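Local structure of importin-95 (Chaetomium thermophilum, 4XRI) at residues I166-D171 / L210-E215; P198-R203 / A240-I245; L259-M264 / R319-F324. The protein probably carries protein cargo into the nucleus as an importin-beta transport receptor, a flexible HEAT-repeat protein likely to bind a small GTPase. The protein carries 2 engineered substitutions. All coordinates share one frame; numbering follows the deposited sequence.

In the fold
Following the chain from the N terminus, interaction 1 opens at the end of helix 153-168 and closes where helix 200-212 gives way to helix 214-217. Interaction 2 opens inside that span, at the start of helix 200-212, and closes at the start of helix 243-260, so the two cross. Interaction 3 follows in series: from the far end of helix 243-260 it closes a long excursion through helices 265-280 and 285-310 at the loop before helix 324-340. Helix 200-212 is thus held at both ends, and so is helix 243-260. Interactions 1 and 3 also touch, Tyr260 lying against Leu214 and Glu215, whereas interaction 2 stands apart from interaction 3.

Interaction 1: residues I166-D171 / L210-E215; sequences ICETQD and LGDSLE
Glu168 and Asp212, the two residues most covered here, lie side by side and point the same way from the ends of their helices. Glu168 takes the crowded first torsion, CG between the backbone N and the carbonyl carbon (chi1 78°), and then runs extended, which brings its carboxylate alongside that of Asp212. Glu168 OE2 stops 3.7 Å from Asp212 OD1, a like-charge approach that is probably eased by Arg255, whose salt bridge to Asp212 OD1 supplies the opposing charge. At the base of the pair the fit is tight: CB of Glu168 rests 3.1 Å from the backbone O of Asp212. Cys167 suits the next place because it is small and apolar; its CB meets Ser213 OG at 3.4 Å, while that hydroxyl is hydrogen-bonded to Ala209 O in the preceding helical turn and so has a partner although it is buried. A water ties the two backbones, donating to Cys167 O at 2.8 Å and, weakly, to Asp212 O at 3.3 Å. Farther out, Gln170 NE2 approaches Glu215 OE1 only to 4.1 Å, and Glu215 is instead salt-bridged to Arg175. The contact thus sets the last turn of helix 153-168 against the break between helices 200-212 and 214-217; Ile166 packs on helix 140-150, and Leu210 and Leu214 on helix 243-260.

Interaction 2: residues P198-R203 / A240-I245; sequences PNNEVR and AQDSRI. With SO4 (sulfate ion), chain D.
Two helix N termini of the HEAT-repeat array, those of helices 200-212 and 243-260, meet here beside a sulfate ion, probably from the crystallisation liquor. Each start carries a side-chain N-cap. Asp242, its CG anti to the backbone N, takes the N-H of Ile245 on the anti lone pair of OD2 (3.0 Å, 153°), while Asn199 OD1 makes a weaker capping bond with Glu201 N. Between the helices Ile245 is the wedge: its slender CD1 lies 3.7 Å from Arg203 CB and 3.6 Å from Asn200 OD1, and sits over one face of the Arg203 guanidinium, toward its rim. The arginine chain bends at chi3 (73°), which turns the guanidinium edge to the sulfate. There Arg203 NH1 donates a fairly straight bond to sulfate O2 (3.1 Å, 161°) and a weak, bent one to O1, and Gln241 N adds a weak bond to O4. Arg203 NE is bonded to Ala193 O, helping fix the group's rotation, and Ala240 CB lies 3.9 Å from Arg203 NH2. An alanine in place of Arg203 would remove the guanidinium and its bonds and would probably leave Ile245 CD1 less well covered, only CB remaining against it. Arginine suits the place because its aliphatic chain and one guanidinium face pack on apolar Ile245 while edge N-H groups bind Ala193 O and, consistent with its charge, the anion.

Interaction 3: residues L259-M264 / R319-F324; sequences LYYEHM and RPFYNF
The phenolic oxygen of Tyr261 is gripped by two hydrogen bonds. The backbone N-H of Tyr322 reaches Tyr261 OH almost straight (3.0 Å, 166°), and Glu302 OE2, from helix 285-310, bonds to the same atom, probably accepting its proton. That carboxylate oxygen also takes the N-H of Phe324, so Glu302 bridges the two segments and probably helps to position both. A tyrosine suits this place because its ring, with CG anti to the backbone N, is long enough to carry a hydroxyl into the loop while its carbons pack. Pro320 O lies at the ring edge, 3.4 Å from Tyr261 CE2. Tyr322 answers in the reverse direction: the two tyrosines slide past each other with planes 18° apart and centroids 5.4 Å apart, so the rings barely overlap. Tyr322 OH donates to Glu262 O at 2.7 Å, in the carbonyl plane on a lone pair. Phe324 completes the aromatic cluster obliquely, its CD2 3.6 Å from Tyr261 CE1, while Phe324 CE2 lies 4.0 Å from Met264 CB. The contact combines apolar packing with reciprocal bonds between the 3-10 turn after helix 243-260 and the loop before helix 324-340. The hydroxyls pin the far ends of both tyrosines, leaving ring orientation to packing against Phe324 and each other, and pair one N-H of the loop and one carbonyl of the turn, as rings without hydroxyls could not.

Interaction 1: residues I166-D171 / L210-E215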
loop_
_atom_site.group_PDB
_atom_site.type_symbol
_atom_site.label_atom_id
_atom_site.label_comp_id
_atom_site.label_asym_id
_atom_site.label_seq_id
_atom_site.Cartn_x
_atom_site.Cartn_y
_atom_site.Cartn_z
ATOM N N ILE A 166 8.199 22.988 -15.374
ATOM C CA ILE A 166 7.712 22.633 -16.698
ATOM C C ILE A 166 8.270 21.285 -17.156
ATOM O O ILE A 166 7.537 20.446 -17.682
ATOM C CB ILE A 166 8.076 23.725 -17.723
ATOM C CG1 ILE A 166 7.266 24.993 -17.443
ATOM C CG2 ILE A 166 7.826 23.243 -19.141
ATOM C CD1 ILE A 166 7.702 26.196 -18.254
ATOM N N CYS A 167 9.564 21.070 -16.933
ATOM C CA CYS A 167 10.224 19.849 -17.386
ATOM C C CYS A 167 9.839 18.617 -16.569
ATOM O O CYS A 167 9.907 17.496 -17.068
ATOM C CB CYS A 167 11.744 20.028 -17.359
ATOM S SG CYS A 167 12.395 21.020 -18.723
ATOM N N GLU A 168 9.434 18.815 -15.318
ATOM C CA GLU A 168 9.093 17.684 -14.460
ATOM C C GLU A 168 7.686 17.176 -14.746
ATOM O O GLU A 168 7.347 16.043 -14.400
ATOM C CB GLU A 168 9.217 18.057 -12.979
ATOM C CG GLU A 168 8.065 18.876 -12.431
ATOM C CD GLU A 168 8.141 19.062 -10.923
ATOM O OE1 GLU A 168 7.474 19.982 -10.402
ATOM O OE2 GLU A 168 8.861 18.286 -10.260
ATOM N N THR A 169 6.875 18.021 -15.374
ATOM C CA THR A 169 5.492 17.674 -15.679
ATOM C C THR A 169 5.423 16.441 -16.567
ATOM O O THR A 169 5.801 16.477 -17.736
ATOM C CB THR A 169 4.751 18.832 -16.367
ATOM O OG1 THR A 169 4.749 19.978 -15.507
ATOM C CG2 THR A 169 3.315 18.432 -16.678
ATOM N N GLN A 170 4.929 15.353 -15.990
ATOM C CA GLN A 170 4.862 14.071 -16.674
ATOM C C GLN A 170 3.692 14.031 -17.651
ATOM O O GLN A 170 2.690 13.358 -17.418
ATOM C CB GLN A 170 4.753 12.944 -15.646
ATOM C CG GLN A 170 5.441 13.280 -14.332
ATOM C CD GLN A 170 5.363 12.160 -13.319
ATOM O OE1 GLN A 170 4.400 12.060 -12.558
ATOM N NE2 GLN A 170 6.384 11.311 -13.299
ATOM N N ASP A 171 3.833 14.771 -18.746
ATOM C CA ASP A 171 2.812 14.841 -19.782
ATOM C C ASP A 171 3.468 14.697 -21.152
ATOM O O ASP A 171 4.358 15.468 -21.503
ATOM C CB ASP A 171 2.033 16.157 -19.681
ATOM C CG ASP A 171 0.913 16.252 -20.699
ATOM O OD1 ASP A 171 -0.139 15.613 -20.488
ATOM O OD2 ASP A 171 1.082 16.974 -21.703
ATOM N N LEU A 210 17.660 20.863 -12.150
ATOM C CA LEU A 210 18.243 19.707 -12.820
ATOM C C LEU A 210 17.613 18.418 -12.303
ATOM O O LEU A 210 17.272 17.528 -13.081
ATOM C CB LEU A 210 19.762 19.675 -12.628
ATOM C CG LEU A 210 20.483 18.434 -13.162
ATOM C CD1 LEU A 210 20.187 18.232 -14.639
ATOM C CD2 LEU A 210 21.984 18.544 -12.920
ATOM N N GLY A 211 17.454 18.334 -10.987
ATOM C CA GLY A 211 16.813 17.194 -10.362
ATOM C C GLY A 211 15.399 17.008 -10.874
ATOM O O GLY A 211 14.990 15.898 -11.203
ATOM N N ASP A 212 14.658 18.108 -10.958
ATOM C CA ASP A 212 13.282 18.078 -11.443
ATOM C C ASP A 212 13.207 17.746 -12.933
ATOM O O ASP A 212 12.191 17.250 -13.413
ATOM C CB ASP A 212 12.592 19.423 -11.180
ATOM C CG ASP A 212 12.328 19.668 -9.705
ATOM O OD1 ASP A 212 12.289 18.686 -8.933
ATOM O OD2 ASP A 212 12.148 20.842 -9.319
ATOM N N SER A 213 14.285 18.012 -13.659
ATOM C CA SER A 213 14.265 17.883 -15.113
ATOM C C SER A 213 14.926 16.600 -15.605
ATOM O O SER A 213 15.117 16.423 -16.808
ATOM C CB SER A 213 14.952 19.089 -15.758
ATOM O OG SER A 213 14.401 20.306 -15.285
ATOM N N LEU A 214 15.257 15.708 -14.678
ATOM C CA LEU A 214 16.056 14.522 -14.986
ATOM C C LEU A 214 15.463 13.642 -16.080
ATOM O O LEU A 214 16.161 13.265 -17.022
ATOM C CB LEU A 214 16.261 13.691 -13.722
ATOM C CG LEU A 214 17.444 14.142 -12.869
ATOM C CD1 LEU A 214 17.562 13.297 -11.615
ATOM C CD2 LEU A 214 18.726 14.078 -13.686
ATOM N N GLU A 215 14.181 13.316 -15.950
ATOM C CA GLU A 215 13.502 12.490 -16.939
ATOM C C GLU A 215 13.577 13.119 -18.328
ATOM O O GLU A 215 13.758 12.419 -19.324
ATOM C CB GLU A 215 12.042 12.261 -16.541
ATOM C CG GLU A 215 11.867 11.488 -15.245
ATOM C CD GLU A 215 10.452 10.974 -15.051
ATOM O OE1 GLU A 215 9.556 11.381 -15.821
ATOM O OE2 GLU A 215 10.239 10.156 -14.131
HETATM O O HOH W 1 11.804 15.553 -16.235
#

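Interaction 2: residues P198-R203 / A240-I245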
loop_
_atom_site.group_PDB
_atom_site.type_symbol
_atom_site.label_atom_id
_atom_site.label_comp_id
_atom_site.label_asym_id
_atom_site.label_seq_id
_atom_site.Cartn_x
_atom_site.Cartn_y
_atom_site.Cartn_z
ATOM N N PRO A 198 29.020 32.277 -9.374
ATOM C CA PRO A 198 29.374 32.978 -8.132
ATOM C C PRO A 198 28.260 32.966 -7.088
ATOM O O PRO A 198 28.538 32.958 -5.890
ATOM C CB PRO A 198 29.649 34.410 -8.609
ATOM C CG PRO A 198 28.844 34.551 -9.852
ATOM C CD PRO A 198 28.901 33.204 -10.514
ATOM N N ASN A 199 27.015 32.958 -7.547
ATOM C CA ASN A 199 25.863 33.077 -6.662
ATOM C C ASN A 199 25.345 31.720 -6.190
ATOM O O ASN A 199 24.936 30.884 -6.998
ATOM C CB ASN A 199 24.750 33.852 -7.368
ATOM C CG ASN A 199 23.796 34.515 -6.401
ATOM O OD1 ASN A 199 23.174 33.851 -5.569
ATOM N ND2 ASN A 199 23.679 35.836 -6.497
ATOM N N ASN A 200 25.358 31.513 -4.876
ATOM C CA ASN A 200 24.932 30.244 -4.290
ATOM C C ASN A 200 23.430 30.008 -4.396
ATOM O O ASN A 200 22.980 28.866 -4.477
ATOM C CB ASN A 200 25.362 30.165 -2.825
ATOM C CG ASN A 200 26.839 29.872 -2.669
ATOM O OD1 ASN A 200 27.487 29.386 -3.595
ATOM N ND2 ASN A 200 27.377 30.154 -1.488
ATOM N N GLU A 201 22.659 31.091 -4.388
ATOM C CA GLU A 201 21.211 31.002 -4.537
ATOM C C GLU A 201 20.869 30.452 -5.914
ATOM O O GLU A 201 19.985 29.612 -6.059
ATOM C CB GLU A 201 20.557 32.372 -4.334
ATOM C CG GLU A 201 21.120 33.171 -3.175
ATOM C CD GLU A 201 20.815 32.547 -1.827
ATOM O OE1 GLU A 201 19.787 31.848 -1.713
ATOM O OE2 GLU A 201 21.604 32.759 -0.880
ATOM N N VAL A 202 21.585 30.945 -6.919
ATOM C CA VAL A 202 21.418 30.499 -8.293
ATOM C C VAL A 202 21.800 29.030 -8.438
ATOM O O VAL A 202 21.085 28.251 -9.072
ATOM C CB VAL A 202 22.267 31.358 -9.261
ATOM C CG1 VAL A 202 22.300 30.735 -10.648
ATOM C CG2 VAL A 202 21.730 32.784 -9.314
ATOM N N ARG A 203 22.925 28.659 -7.833
ATOM C CA ARG A 203 23.404 27.280 -7.878
ATOM C C ARG A 203 22.399 26.301 -7.279
ATOM O O ARG A 203 22.165 25.226 -7.836
ATOM C CB ARG A 203 24.745 27.146 -7.153
ATOM C CG ARG A 203 25.949 27.607 -7.963
ATOM C CD ARG A 203 27.256 27.242 -7.272
ATOM N NE ARG A 203 27.544 25.812 -7.349
ATOM C CZ ARG A 203 28.529 25.211 -6.688
ATOM N NH1 ARG A 203 29.318 25.916 -5.889
ATOM N NH2 ARG A 203 28.722 23.905 -6.819
ATOM N N ALA A 240 30.068 20.997 -2.424
ATOM C CA ALA A 240 29.990 22.444 -2.289
ATOM C C ALA A 240 29.987 22.830 -0.815
ATOM O O ALA A 240 29.484 22.091 0.031
ATOM C CB ALA A 240 28.753 22.979 -2.987
ATOM N N GLN A 241 30.555 23.992 -0.512
ATOM C CA GLN A 241 30.662 24.453 0.866
ATOM C C GLN A 241 29.284 24.762 1.445
ATOM O O GLN A 241 29.036 24.557 2.634
ATOM C CB GLN A 241 31.566 25.686 0.938
ATOM C CG GLN A 241 32.286 25.866 2.261
ATOM C CD GLN A 241 33.545 26.700 2.117
ATOM O OE1 GLN A 241 34.002 26.962 1.005
ATOM N NE2 GLN A 241 34.112 27.119 3.242
ATOM N N ASP A 242 28.388 25.238 0.589
ATOM C CA ASP A 242 27.035 25.594 0.998
ATOM C C ASP A 242 26.175 24.353 1.229
ATOM O O ASP A 242 26.079 23.482 0.365
ATOM C CB ASP A 242 26.388 26.498 -0.053
ATOM C CG ASP A 242 25.002 26.956 0.345
ATOM O OD1 ASP A 242 24.888 28.013 0.998
ATOM O OD2 ASP A 242 24.025 26.258 0.003
ATOM N N SER A 243 25.548 24.289 2.400
ATOM C CA SER A 243 24.736 23.142 2.794
ATOM C C SER A 243 23.546 22.901 1.871
ATOM O O SER A 243 23.247 21.758 1.519
ATOM C CB SER A 243 24.238 23.321 4.228
ATOM O OG SER A 243 23.105 22.509 4.479
ATOM N N ARG A 244 22.863 23.978 1.493
ATOM C CA ARG A 244 21.697 23.881 0.621
ATOM C C ARG A 244 22.054 23.268 -0.728
ATOM O O ARG A 244 21.321 22.428 -1.247
ATOM C CB ARG A 244 21.062 25.261 0.423
ATOM C CG ARG A 244 20.241 25.731 1.610
ATOM C CD ARG A 244 18.917 24.993 1.672
ATOM N NE ARG A 244 18.419 24.875 3.039
ATOM C CZ ARG A 244 17.243 24.348 3.362
ATOM N NH1 ARG A 244 16.874 24.277 4.634
ATOM N NH2 ARG A 244 16.433 23.897 2.413
ATOM N N ILE A 245 23.185 23.691 -1.287
ATOM C CA ILE A 245 23.644 23.180 -2.575
ATOM C C ILE A 245 23.931 21.684 -2.489
ATOM O O ILE A 245 23.558 20.918 -3.381
ATOM C CB ILE A 245 24.904 23.920 -3.057
ATOM C CG1 ILE A 245 24.629 25.421 -3.168
ATOM C CG2 ILE A 245 25.378 23.362 -4.390
ATOM C CD1 ILE A 245 25.786 26.208 -3.742
HETATM S S SO4 D . 32.327 25.452 -4.122
HETATM O O1 SO4 D . 31.237 26.387 -3.865
HETATM O O2 SO4 D . 31.849 24.370 -4.977
HETATM O O3 SO4 D . 33.425 26.149 -4.785
HETATM O O4 SO4 D . 32.797 24.906 -2.854
#

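Interaction 3: residues L259-M264 / R319-F324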
loop_
_atom_site.group_PDB
_atom_site.type_symbol
_atom_site.label_atom_id
_atom_site.label_comp_id
_atom_site.label_asym_id
_atom_site.label_seq_id
_atom_site.Cartn_x
_atom_site.Cartn_y
_atom_site.Cartn_z
ATOM N N LEU A 259 16.470 6.225 -11.183
ATOM C CA LEU A 259 16.069 6.169 -12.582
ATOM C C LEU A 259 17.082 5.451 -13.467
ATOM O O LEU A 259 16.704 4.773 -14.421
ATOM C CB LEU A 259 15.847 7.582 -13.124
ATOM C CG LEU A 259 14.608 8.353 -12.670
ATOM C CD1 LEU A 259 14.812 9.840 -12.906
ATOM C CD2 LEU A 259 13.378 7.862 -13.417
ATOM N N TYR A 260 18.367 5.603 -13.160
ATOM C CA TYR A 260 19.399 5.171 -14.093
ATOM C C TYR A 260 20.466 4.284 -13.469
ATOM O O TYR A 260 21.644 4.406 -13.797
ATOM C CB TYR A 260 20.056 6.395 -14.728
ATOM C CG TYR A 260 19.052 7.352 -15.319
ATOM C CD1 TYR A 260 18.226 6.956 -16.360
ATOM C CD2 TYR A 260 18.921 8.646 -14.832
ATOM C CE1 TYR A 260 17.298 7.819 -16.901
ATOM C CE2 TYR A 260 17.996 9.520 -15.371
ATOM C CZ TYR A 260 17.186 9.099 -16.405
ATOM O OH TYR A 260 16.262 9.959 -16.945
ATOM N N TYR A 261 20.040 3.389 -12.584
ATOM C CA TYR A 261 20.934 2.437 -11.927
ATOM C C TYR A 261 21.876 1.760 -12.918
ATOM O O TYR A 261 23.074 1.628 -12.662
ATOM C CB TYR A 261 20.118 1.376 -11.182
ATOM C CG TYR A 261 20.937 0.206 -10.682
ATOM C CD1 TYR A 261 21.463 0.202 -9.399
ATOM C CD2 TYR A 261 21.171 -0.904 -11.490
ATOM C CE1 TYR A 261 22.206 -0.864 -8.937
ATOM C CE2 TYR A 261 21.917 -1.971 -11.039
ATOM C CZ TYR A 261 22.430 -1.949 -9.760
ATOM O OH TYR A 261 23.173 -3.010 -9.302
ATOM N N GLU A 262 21.320 1.342 -14.051
ATOM C CA GLU A 262 22.060 0.579 -15.050
ATOM C C GLU A 262 23.244 1.342 -15.642
ATOM O O GLU A 262 24.152 0.738 -16.212
ATOM C CB GLU A 262 21.117 0.143 -16.174
ATOM C CG GLU A 262 20.510 1.290 -16.965
ATOM C CD GLU A 262 19.579 0.811 -18.062
ATOM O OE1 GLU A 262 19.544 -0.410 -18.320
ATOM O OE2 GLU A 262 18.878 1.654 -18.663
ATOM N N HIS A 263 23.238 2.666 -15.504
ATOM C CA HIS A 263 24.305 3.492 -16.067
ATOM C C HIS A 263 25.336 3.943 -15.030
ATOM O O HIS A 263 26.220 4.741 -15.339
ATOM C CB HIS A 263 23.721 4.736 -16.748
ATOM C CG HIS A 263 22.818 4.436 -17.904
ATOM N ND1 HIS A 263 23.285 3.997 -19.124
ATOM C CD2 HIS A 263 21.474 4.543 -18.032
ATOM C CE1 HIS A 263 22.267 3.833 -19.949
ATOM N NE2 HIS A 263 21.157 4.156 -19.311
ATOM N N MET A 264 25.237 3.428 -13.810
ATOM C CA MET A 264 25.948 4.036 -12.685
ATOM C C MET A 264 27.291 3.413 -12.306
ATOM O O MET A 264 28.001 3.960 -11.460
ATOM C CB MET A 264 25.043 4.026 -11.453
ATOM C CG MET A 264 23.913 5.042 -11.505
ATOM S SD MET A 264 24.520 6.733 -11.676
ATOM C CE MET A 264 24.214 7.038 -13.415
ATOM N N ARG A 319 18.368 -8.665 -15.503
ATOM C CA ARG A 319 18.624 -7.234 -15.444
ATOM C C ARG A 319 20.073 -7.006 -15.035
ATOM O O ARG A 319 20.647 -7.820 -14.311
ATOM C CB ARG A 319 17.676 -6.549 -14.457
ATOM C CG ARG A 319 16.206 -6.790 -14.727
ATOM C CD ARG A 319 15.363 -6.272 -13.576
ATOM N NE ARG A 319 15.601 -4.854 -13.319
ATOM C CZ ARG A 319 15.093 -4.188 -12.289
ATOM N NH1 ARG A 319 14.317 -4.811 -11.412
ATOM N NH2 ARG A 319 15.364 -2.899 -12.131
ATOM N N PRO A 320 20.674 -5.903 -15.510
ATOM C CA PRO A 320 22.028 -5.536 -15.081
ATOM C C PRO A 320 22.138 -5.410 -13.561
ATOM O O PRO A 320 21.309 -4.753 -12.939
ATOM C CB PRO A 320 22.257 -4.186 -15.769
ATOM C CG PRO A 320 21.396 -4.242 -16.981
ATOM C CD PRO A 320 20.175 -5.018 -16.578
ATOM N N PHE A 321 23.150 -6.050 -12.981
ATOM C CA PHE A 321 23.342 -6.056 -11.533
ATOM C C PHE A 321 24.824 -5.908 -11.203
ATOM O O PHE A 321 25.647 -6.702 -11.657
ATOM C CB PHE A 321 22.774 -7.342 -10.923
ATOM C CG PHE A 321 22.890 -7.410 -9.427
ATOM C CD1 PHE A 321 22.028 -6.691 -8.619
ATOM C CD2 PHE A 321 23.854 -8.203 -8.830
ATOM C CE1 PHE A 321 22.130 -6.752 -7.244
ATOM C CE2 PHE A 321 23.960 -8.271 -7.455
ATOM C CZ PHE A 321 23.099 -7.543 -6.660
ATOM N N TYR A 322 25.157 -4.895 -10.405
ATOM C CA TYR A 322 26.551 -4.524 -10.188
ATOM C C TYR A 322 27.039 -4.763 -8.763
ATOM O O TYR A 322 28.201 -4.501 -8.458
ATOM C CB TYR A 322 26.759 -3.053 -10.546
ATOM C CG TYR A 322 26.328 -2.695 -11.949
ATOM C CD1 TYR A 322 26.780 -3.423 -13.042
ATOM C CD2 TYR A 322 25.467 -1.629 -12.180
ATOM C CE1 TYR A 322 26.387 -3.097 -14.328
ATOM C CE2 TYR A 322 25.069 -1.297 -13.458
ATOM C CZ TYR A 322 25.531 -2.032 -14.530
ATOM O OH TYR A 322 25.132 -1.695 -15.803
ATOM N N ASN A 323 26.153 -5.250 -7.900
ATOM C CA ASN A 323 26.503 -5.542 -6.510
ATOM C C ASN A 323 27.109 -4.348 -5.769
ATOM O O ASN A 323 28.078 -4.502 -5.025
ATOM C CB ASN A 323 27.480 -6.721 -6.445
ATOM C CG ASN A 323 26.854 -7.967 -5.852
ATOM O OD1 ASN A 323 26.007 -7.888 -4.962
ATOM N ND2 ASN A 323 27.264 -9.129 -6.349
ATOM N N PHE A 324 26.537 -3.166 -5.979
ATOM C CA PHE A 324 27.035 -1.942 -5.351
ATOM C C PHE A 324 27.077 -2.048 -3.832
ATOM O O PHE A 324 28.093 -1.745 -3.206
ATOM C CB PHE A 324 26.173 -0.744 -5.754
ATOM C CG PHE A 324 26.390 -0.286 -7.166
ATOM C CD1 PHE A 324 27.606 -0.487 -7.799
ATOM C CD2 PHE A 324 25.377 0.347 -7.862
ATOM C CE1 PHE A 324 27.803 -0.065 -9.099
ATOM C CE2 PHE A 324 25.568 0.771 -9.159
ATOM C CZ PHE A 324 26.782 0.566 -9.780
#